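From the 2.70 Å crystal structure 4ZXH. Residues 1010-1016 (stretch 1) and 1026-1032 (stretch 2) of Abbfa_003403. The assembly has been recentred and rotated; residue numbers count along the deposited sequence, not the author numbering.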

# COMPACT_ATOMS: atom_id res chain seq x y z
N LEU A 1010 -9.48 21.39 1.86
CA LEU A 1010 -8.97 21.78 3.19
C LEU A 1010 -7.47 21.58 3.33
O LEU A 1010 -6.78 22.42 3.88
CB LEU A 1010 -9.66 21.00 4.31
CG LEU A 1010 -11.02 21.49 4.78
CD1 LEU A 1010 -11.29 20.95 6.17
CD2 LEU A 1010 -11.07 22.98 4.79
N ALA A 1011 -6.97 20.45 2.83
CA ALA A 1011 -5.54 20.16 2.86
C ALA A 1011 -4.73 21.23 2.14
O ALA A 1011 -3.62 21.56 2.58
CB ALA A 1011 -5.27 18.82 2.24
N VAL A 1012 -5.26 21.78 1.05
CA VAL A 1012 -4.56 22.86 0.36
C VAL A 1012 -4.53 24.10 1.23
O VAL A 1012 -3.50 24.76 1.34
CB VAL A 1012 -5.21 23.20 -0.99
CG1 VAL A 1012 -4.72 24.54 -1.47
CG2 VAL A 1012 -4.91 22.11 -2.03
N LYS A 1013 -5.64 24.40 1.89
CA LYS A 1013 -5.71 25.55 2.78
C LYS A 1013 -4.76 25.36 3.95
O LYS A 1013 -4.01 26.27 4.30
CB LYS A 1013 -7.14 25.77 3.29
CG LYS A 1013 -8.13 26.17 2.19
CD LYS A 1013 -9.52 26.47 2.77
CE LYS A 1013 -10.63 26.46 1.71
NZ LYS A 1013 -10.58 27.61 0.78
N LEU A 1014 -4.79 24.18 4.55
CA LEU A 1014 -3.93 23.87 5.68
C LEU A 1014 -2.45 24.10 5.36
O LEU A 1014 -1.74 24.80 6.08
CB LEU A 1014 -4.15 22.43 6.12
CG LEU A 1014 -3.17 21.91 7.18
CD1 LEU A 1014 -3.19 22.82 8.35
CD2 LEU A 1014 -3.55 20.54 7.65
N VAL A 1015 -1.99 23.49 4.28
CA VAL A 1015 -0.59 23.57 3.92
C VAL A 1015 -0.15 25.00 3.64
O VAL A 1015 0.95 25.40 4.02
CB VAL A 1015 -0.30 22.70 2.70
CG1 VAL A 1015 1.01 23.12 2.05
CG2 VAL A 1015 -0.24 21.22 3.12
N ASN A 1016 -1.02 25.78 3.03
CA ASN A 1016 -0.65 27.15 2.71
C ASN A 1016 -0.54 28.00 3.97
O ASN A 1016 0.27 28.93 4.04
CB ASN A 1016 -1.64 27.75 1.71
CG ASN A 1016 -1.28 27.39 0.27
OD1 ASN A 1016 -0.42 28.02 -0.34
ND2 ASN A 1016 -1.93 26.35 -0.27
N LEU A 1026 6.08 23.40 2.43
CA LEU A 1026 5.52 22.06 2.61
C LEU A 1026 4.61 21.75 1.44
O LEU A 1026 4.12 22.67 0.78
CB LEU A 1026 4.72 21.97 3.90
CG LEU A 1026 5.37 22.61 5.10
CD1 LEU A 1026 4.45 22.45 6.31
CD2 LEU A 1026 6.76 22.01 5.34
N SER A 1027 4.36 20.47 1.20
CA SER A 1027 3.51 20.10 0.08
C SER A 1027 2.26 19.39 0.59
O SER A 1027 2.25 18.90 1.71
CB SER A 1027 4.27 19.21 -0.90
OG SER A 1027 5.07 18.25 -0.23
N VAL A 1028 1.21 19.35 -0.23
CA VAL A 1028 0.04 18.56 0.12
C VAL A 1028 0.45 17.09 0.11
O VAL A 1028 -0.15 16.25 0.80
CB VAL A 1028 -1.16 18.81 -0.82
CG1 VAL A 1028 -1.80 20.15 -0.51
CG2 VAL A 1028 -0.71 18.81 -2.25
N ALA A 1029 1.51 16.79 -0.64
CA ALA A 1029 2.04 15.44 -0.67
C ALA A 1029 2.58 15.04 0.70
O ALA A 1029 2.34 13.92 1.16
CB ALA A 1029 3.12 15.30 -1.73
N LEU A 1030 3.29 15.97 1.35
CA LEU A 1030 3.79 15.74 2.71
C LEU A 1030 2.65 15.56 3.70
O LEU A 1030 2.73 14.72 4.60
CB LEU A 1030 4.70 16.88 3.16
CG LEU A 1030 6.10 16.74 2.57
CD1 LEU A 1030 6.98 17.98 2.80
CD2 LEU A 1030 6.74 15.51 3.16
N LEU A 1031 1.58 16.33 3.53
CA LEU A 1031 0.44 16.20 4.44
C LEU A 1031 -0.31 14.89 4.21
O LEU A 1031 -0.85 14.29 5.15
CB LEU A 1031 -0.52 17.37 4.29
CG LEU A 1031 -1.80 17.25 5.10
CD1 LEU A 1031 -1.48 17.18 6.56
CD2 LEU A 1031 -2.70 18.43 4.81
N ALA A 1032 -0.36 14.44 2.97
CA ALA A 1032 -1.10 13.21 2.66
C ALA A 1032 -0.45 12.01 3.26
O ALA A 1032 -1.08 11.00 3.57
CB ALA A 1032 -1.21 13.05 1.18

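How does the chain meet the helix of stretch 1 before its own helix begins? Leu1026, still in the loop, points its CA-to-CB bond toward the other stretch and comes up against Val1015. The closest pair is Val1015 CG1 and the backbone oxygen Leu1026 O, 3.4 Å apart, a van der Waals contact, since a methyl group offers that oxygen no conventional hydrogen bond. The side chains are looser, with Val1015 CG1 and Leu1026 CB at 4.3 Å.

What does Ser1027 contribute if its CA-to-CB bond points away? Its backbone makes the contact: Ser1027 O lies 3.7 Å from Val1015 CG2. The hydroxyl is occupied within its own stretch, where Ser1027 sits at the N-cap position and Ser1027 OG accepts a hydrogen bond from Leu1030 N at 3.3 Å. That bond satisfies an amide which, in the first turn of a helix, lacks a preceding carbonyl partner. The same Ser1027 O also accepts from Leu1031 N at 3.2 Å, so the oxygen that touches the valine methyl is already engaged in the helix.

Where do the CA atoms come nearest? At Val1028, whose CA is 6.3 Å from Val1012 CA. The CA-to-CB bond of Val1028 points sideways, yet its CG1 methyl reaches several parts of the opposing helix: it lies 4.0 Å from both Val1012 CA and Val1012 CG2, 3.9 Å from Ala1011 O and 4.1 Å from Val1015 CG2. Val1012 directs its CA-to-CB bond away, yet both its CA and its CG2 lie against that methyl. Val1015 CG2 also packs 4.0 Å from Val1028 CA. Ala1029 and Leu1030, next in sequence, make no contact with stretch 1.

How does the helix regain contact one turn later? Leu1031, three residues after Val1028, returns to the shared side, its CA-to-CB bond pointing toward stretch 1. With chi1 t and chi2 p, it places CD2 3.7 Å from Ala1011 CB and 3.6 Å from Leu1014 CD2, while its CB rests 4.0 Å from Val1015 CG2. The small Ala1011 side chain and the longer Leu1014 thus meet the same methyl. The CA-to-CB bond of Ala1032 points sideways, and the residue makes no contact.

What holds the two stretches together? No hydrogen bond crosses between them; the contact is mostly apolar packing, with valine methyls also resting against backbone oxygens, burying 333 Å² summed over both sides. Val1015 is its centre, giving up 93 Å², the largest share, and touching Leu1026, Ser1027, Val1028 and Leu1031. The helix axes approach to 9.7 Å at an angle of 109°, a steep crossing.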